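PDB 3AJF: Non-structural protein 3 from Rice hoja blanca virus, which binds double-stranded RNA and suppresses RNA silencing in its host, here seen as the dimeric helical domain of the protein. Local coordinates for the interface of chains A and B. Sequence-based numbering; all coordinates share one arbitrary frame. Chains: chain A/B, Non-structural protein 3.

Contact 1: the interface of chains A and B. Residues chain A 53, 56-57, 60, 81, 85, 88; chain B 53, 56-57, 60, 81, 85, 88.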
# COMPACT_ATOMS: atom_id res chain seq x y z
N SER A 53 4.46 4.16 6.29
CA SER A 53 4.11 2.77 6.57
C SER A 53 2.82 2.66 7.38
O SER A 53 1.93 1.86 7.05
CB SER A 53 5.23 2.08 7.36
OG SER A 53 4.80 0.80 7.76
N LEU A 56 -0.23 3.90 5.21
CA LEU A 56 -0.65 2.84 4.27
C LEU A 56 -1.30 1.63 4.96
O LEU A 56 -2.27 1.05 4.44
CB LEU A 56 0.52 2.36 3.40
CG LEU A 56 1.15 3.41 2.47
CD1 LEU A 56 2.46 2.83 1.95
CD2 LEU A 56 0.28 3.75 1.33
N LYS A 57 -0.76 1.24 6.12
CA LYS A 57 -1.30 0.10 6.85
C LYS A 57 -2.74 0.33 7.33
O LYS A 57 -3.54 -0.61 7.36
CB LYS A 57 -0.40 -0.26 8.02
CG LYS A 57 0.80 -1.04 7.60
CD LYS A 57 1.95 -0.80 8.56
CE LYS A 57 2.04 -1.80 9.67
NZ LYS A 57 2.98 -1.19 10.70
N ILE A 60 -4.86 -0.09 4.11
CA ILE A 60 -4.89 -1.53 3.79
C ILE A 60 -5.82 -2.29 4.78
O ILE A 60 -6.61 -3.14 4.37
CB ILE A 60 -3.48 -2.15 3.76
CG1 ILE A 60 -2.70 -1.54 2.54
CG2 ILE A 60 -3.55 -3.71 3.66
CD1 ILE A 60 -1.16 -1.87 2.51
N VAL A 81 -3.72 3.95 -1.87
CA VAL A 81 -2.72 2.98 -1.45
C VAL A 81 -1.66 2.83 -2.55
O VAL A 81 -0.45 2.89 -2.29
CB VAL A 81 -3.31 1.60 -1.05
CG1 VAL A 81 -2.18 0.56 -0.90
CG2 VAL A 81 -4.00 1.71 0.22
N SER A 85 2.16 4.47 -2.01
CA SER A 85 3.24 3.48 -1.89
C SER A 85 4.42 3.82 -2.79
O SER A 85 5.58 3.48 -2.49
CB SER A 85 2.71 2.05 -2.14
OG SER A 85 2.31 1.91 -3.49
N PHE A 88 7.96 5.14 -1.68
CA PHE A 88 9.03 4.28 -1.16
C PHE A 88 10.25 4.13 -2.06
O PHE A 88 11.32 3.70 -1.59
CB PHE A 88 8.53 2.89 -0.78
CG PHE A 88 7.82 2.85 0.56
CD1 PHE A 88 8.43 3.37 1.69
CD2 PHE A 88 6.56 2.29 0.67
CE1 PHE A 88 7.82 3.30 2.93
CE2 PHE A 88 5.92 2.24 1.93
CZ PHE A 88 6.57 2.76 3.05
N SER B 53 -3.38 -8.82 2.42
CA SER B 53 -2.97 -7.85 3.41
C SER B 53 -1.61 -8.22 4.01
O SER B 53 -0.69 -7.38 4.03
CB SER B 53 -3.99 -7.79 4.56
OG SER B 53 -3.41 -7.01 5.58
N LEU B 56 1.27 -7.82 1.35
CA LEU B 56 1.64 -6.42 1.15
C LEU B 56 2.36 -5.83 2.35
O LEU B 56 3.29 -5.05 2.20
CB LEU B 56 0.40 -5.58 0.85
CG LEU B 56 -0.27 -5.89 -0.49
CD1 LEU B 56 -1.53 -5.00 -0.64
CD2 LEU B 56 0.68 -5.63 -1.63
N LYS B 57 1.92 -6.19 3.56
CA LYS B 57 2.53 -5.66 4.74
C LYS B 57 4.02 -6.08 4.91
O LYS B 57 4.80 -5.30 5.44
CB LYS B 57 1.69 -6.04 5.99
CG LYS B 57 0.43 -5.19 6.16
CD LYS B 57 -0.58 -5.83 7.13
CE LYS B 57 -0.35 -5.53 8.56
NZ LYS B 57 -1.23 -6.43 9.36
N ILE B 60 5.95 -3.94 2.56
CA ILE B 60 6.00 -2.57 3.08
C ILE B 60 7.01 -2.47 4.21
O ILE B 60 7.79 -1.53 4.23
CB ILE B 60 4.61 -2.03 3.47
CG1 ILE B 60 3.85 -1.65 2.20
CG2 ILE B 60 4.69 -0.82 4.36
CD1 ILE B 60 2.31 -1.54 2.42
N VAL B 81 4.20 -3.74 -4.71
CA VAL B 81 3.19 -3.18 -3.78
C VAL B 81 2.05 -2.43 -4.49
O VAL B 81 0.90 -2.70 -4.24
CB VAL B 81 3.82 -2.30 -2.67
CG1 VAL B 81 2.77 -1.57 -1.86
CG2 VAL B 81 4.73 -3.15 -1.79
N SER B 85 -1.70 -4.17 -4.72
CA SER B 85 -2.74 -3.46 -3.96
C SER B 85 -4.02 -3.23 -4.78
O SER B 85 -5.10 -3.18 -4.22
CB SER B 85 -2.18 -2.18 -3.31
OG SER B 85 -2.23 -1.16 -4.30
N PHE B 88 -7.50 -5.12 -4.35
CA PHE B 88 -8.48 -4.79 -3.30
C PHE B 88 -9.76 -4.16 -3.84
O PHE B 88 -10.77 -4.12 -3.13
CB PHE B 88 -7.91 -3.87 -2.19
CG PHE B 88 -7.10 -4.59 -1.14
CD1 PHE B 88 -7.64 -5.66 -0.43
CD2 PHE B 88 -5.81 -4.19 -0.85
CE1 PHE B 88 -6.91 -6.32 0.54
CE2 PHE B 88 -5.06 -4.87 0.13
CZ PHE B 88 -5.61 -5.93 0.83
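The hydroxyl of A:Ser85 stands beside B:Val81, yet its polar partner lies in its own chain: OG makes a weak hydrogen bond of 3.2 Å to the backbone carbonyl O of A:Val81, one turn back in helix 74-85. Its chi1 of 67° puts OG in the crowded position between the backbone N and the carbonyl carbon. What A:Ser85 offers the partner is chiefly its CB, 3.6 Å from the CG1 methyl of B:Val81. The twin contact, A:Val81 CG1 on B:Ser85 CB, measures 3.7 Å, so methyl and methylene interlock twice across the two-fold axis. This is the centre of a homodimer interface in the helical domain of the viral silencing suppressor, and it illustrates a largely apolar symmetric seam; in this central patch no nitrogen or oxygen comes within bonding range of the other chain.

Isoleucine sits at the heart of the seam. Helix 49-64 of each subunit sends the side chain of A:Ile60 or B:Ile60 toward its counterpart, and the two CD1 methyls meet tip to tip at 3.5 Å, a tight carbon contact close to the axis. The branch methyl does different work: in A:Ile60, CG2 lies anti to the backbone N and is thereby turned aside from the axis toward the rim of B:Phe88, CG2 to CE2 being 4.0 Å, the two side chains crossing at about a right angle. The same CG2 also lies 3.8 Å from OG of B:Ser53, a van der Waals contact with a hydroxyl. One residue therefore uses one branch for its own twin and the other for the flanking residues. A:Leu56 and B:Leu56 flank the isoleucine pair on opposite sides, each near the CD1 methyl of the partner's Ile60. Along the axis beyond them, A:Lys57 and B:Lys57 run past each other with their aliphatic CG atoms 4.4 Å apart, while their like-charged ammonium nitrogens diverge, NZ to NZ 6.9 Å.

Contact 2: the interface of chains A and B. Residues chain A 49, 85, 88, 91, 93; chain B 60, 63-64, 74, 78.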
# COMPACT_ATOMS: atom_id res chain seq x y z
N PRO A 49 9.62 7.32 6.13
CA PRO A 49 9.17 5.96 5.76
C PRO A 49 8.32 5.28 6.84
O PRO A 49 7.39 4.54 6.52
CB PRO A 49 10.48 5.20 5.56
CG PRO A 49 11.47 5.93 6.48
CD PRO A 49 11.10 7.39 6.25
N SER A 85 2.16 4.47 -2.01
CA SER A 85 3.24 3.48 -1.89
C SER A 85 4.42 3.82 -2.79
O SER A 85 5.58 3.48 -2.49
CB SER A 85 2.71 2.05 -2.14
OG SER A 85 2.31 1.91 -3.49
N PHE A 88 7.96 5.14 -1.68
CA PHE A 88 9.03 4.28 -1.16
C PHE A 88 10.25 4.13 -2.06
O PHE A 88 11.32 3.70 -1.59
CB PHE A 88 8.53 2.89 -0.78
CG PHE A 88 7.82 2.85 0.56
CD1 PHE A 88 8.43 3.37 1.69
CD2 PHE A 88 6.56 2.29 0.67
CE1 PHE A 88 7.82 3.30 2.93
CE2 PHE A 88 5.92 2.24 1.93
CZ PHE A 88 6.57 2.76 3.05
N LEU A 91 12.14 7.20 -0.72
CA LEU A 91 12.05 7.32 0.73
C LEU A 91 12.52 6.05 1.45
O LEU A 91 11.81 5.04 1.46
CB LEU A 91 10.59 7.61 1.09
CG LEU A 91 10.26 8.12 2.49
CD1 LEU A 91 10.97 9.47 2.76
CD2 LEU A 91 8.75 8.26 2.60
N PRO A 93 14.55 3.89 4.82
CA PRO A 93 14.79 3.88 6.28
C PRO A 93 16.13 4.51 6.66
O PRO A 93 16.17 5.33 7.57
CB PRO A 93 14.81 2.39 6.64
CG PRO A 93 14.76 1.63 5.39
CD PRO A 93 14.32 2.55 4.28
N ILE B 60 5.95 -3.94 2.56
CA ILE B 60 6.00 -2.57 3.08
C ILE B 60 7.01 -2.47 4.21
O ILE B 60 7.79 -1.53 4.23
CB ILE B 60 4.61 -2.03 3.47
CG1 ILE B 60 3.85 -1.65 2.20
CG2 ILE B 60 4.69 -0.82 4.36
CD1 ILE B 60 2.31 -1.54 2.42
N LEU B 63 10.40 -2.20 2.79
CA LEU B 63 10.67 -0.89 2.21
C LEU B 63 10.77 0.19 3.29
O LEU B 63 11.46 1.20 3.09
CB LEU B 63 9.54 -0.50 1.22
CG LEU B 63 9.43 -1.23 -0.14
CD1 LEU B 63 8.10 -0.93 -0.82
CD2 LEU B 63 10.60 -0.86 -1.07
N SER B 64 10.08 0.01 4.41
CA SER B 64 10.03 1.06 5.43
C SER B 64 10.96 0.88 6.62
O SER B 64 11.32 1.87 7.25
CB SER B 64 8.59 1.27 5.91
OG SER B 64 8.12 0.09 6.58
N ARG B 74 14.52 -1.59 -4.64
CA ARG B 74 13.51 -0.62 -4.21
C ARG B 74 12.42 -0.38 -5.27
O ARG B 74 11.24 -0.47 -4.95
CB ARG B 74 14.09 0.71 -3.75
CG ARG B 74 14.95 0.61 -2.49
CD ARG B 74 15.16 1.99 -1.85
NE ARG B 74 13.93 2.38 -1.15
CZ ARG B 74 13.54 1.84 0.02
NH1 ARG B 74 14.29 0.90 0.62
NH2 ARG B 74 12.42 2.22 0.59
N THR B 78 8.61 -1.79 -4.85
CA THR B 78 7.54 -0.77 -4.80
C THR B 78 6.47 -0.99 -5.86
O THR B 78 5.27 -0.82 -5.60
CB THR B 78 8.13 0.63 -4.92
OG1 THR B 78 9.06 0.82 -3.84
CG2 THR B 78 7.02 1.69 -4.83
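The phenyl ring of A:Phe88 carries B:Leu63 on one face, with CB 3.8 Å above the ring plane and displaced toward the rim, while the carbonyl oxygens of A:Pro49 and A:Leu91 lie in plane at its edge. The guanidinium of B:Arg74 is framed in a similar way: CD2 of B:Leu63 rests over one face and the carbonyl oxygens of A:Phe88 and B:Leu63 sit at its edge. In this member of the tenuivirus p3 family, one leucine thus lies against a face of both flat groups, its CB on the ring and its CD2 on the guanidinium, an example of apolar packing set beside a polar clasp, which may help to hold the guanidinium in place.

The clasp is a side-on grip by two nitrogens on one oxygen. B:Arg74 NE donates to the backbone O of A:Phe88 at 3.0 Å, nearly along the C=O axis, and NH2 donates to the same O at 2.9 Å, in the carbonyl plane and on a lone pair. Both bonds are bent, as expected when a fork closes on one atom. A bend at chi3 (76°) swings the guanidinium back to this carbonyl. A bond within its own chain helps to fix the rotation of the guanidinium: NH2 also donates to O of B:Leu63, in plane and almost straight (173° at the hydrogen). The carbonyl O of A:Leu91 is near NH2 too, but the N-H points elsewhere.

Around the ring, CE1 of A:Phe88 touches CB of B:Ser64 at 3.7 Å, and the hydroxyl of that serine is turned back to its own helix, bonding O of B:Ile60. A:Pro93 meets the end of helix 49-64, its CD 3.4 Å from O of B:Leu63. Opposite, the CG2 methyl of B:Thr78 lies 3.3 Å from O of A:Ser85, while its OG1 donates to O of B:Arg74 at 2.8 Å.

Contact 1 and contact 2 are neighbouring parts of one two-fold interface, the centres of their C-alpha atoms about 10 Å apart, and they share A:Ser85, A:Phe88 and B:Ile60. Contact 1 straddles the axis, whereas contact 2 lies to one side and recurs with the chains exchanged, so a central apolar seam is flanked by two polar clasps. Helices 49-64 and 74-85 serve both, and the chain after helix 74-85 reaches over to the partner in contact 2. The arrangement fits the homodimer of the suppressor.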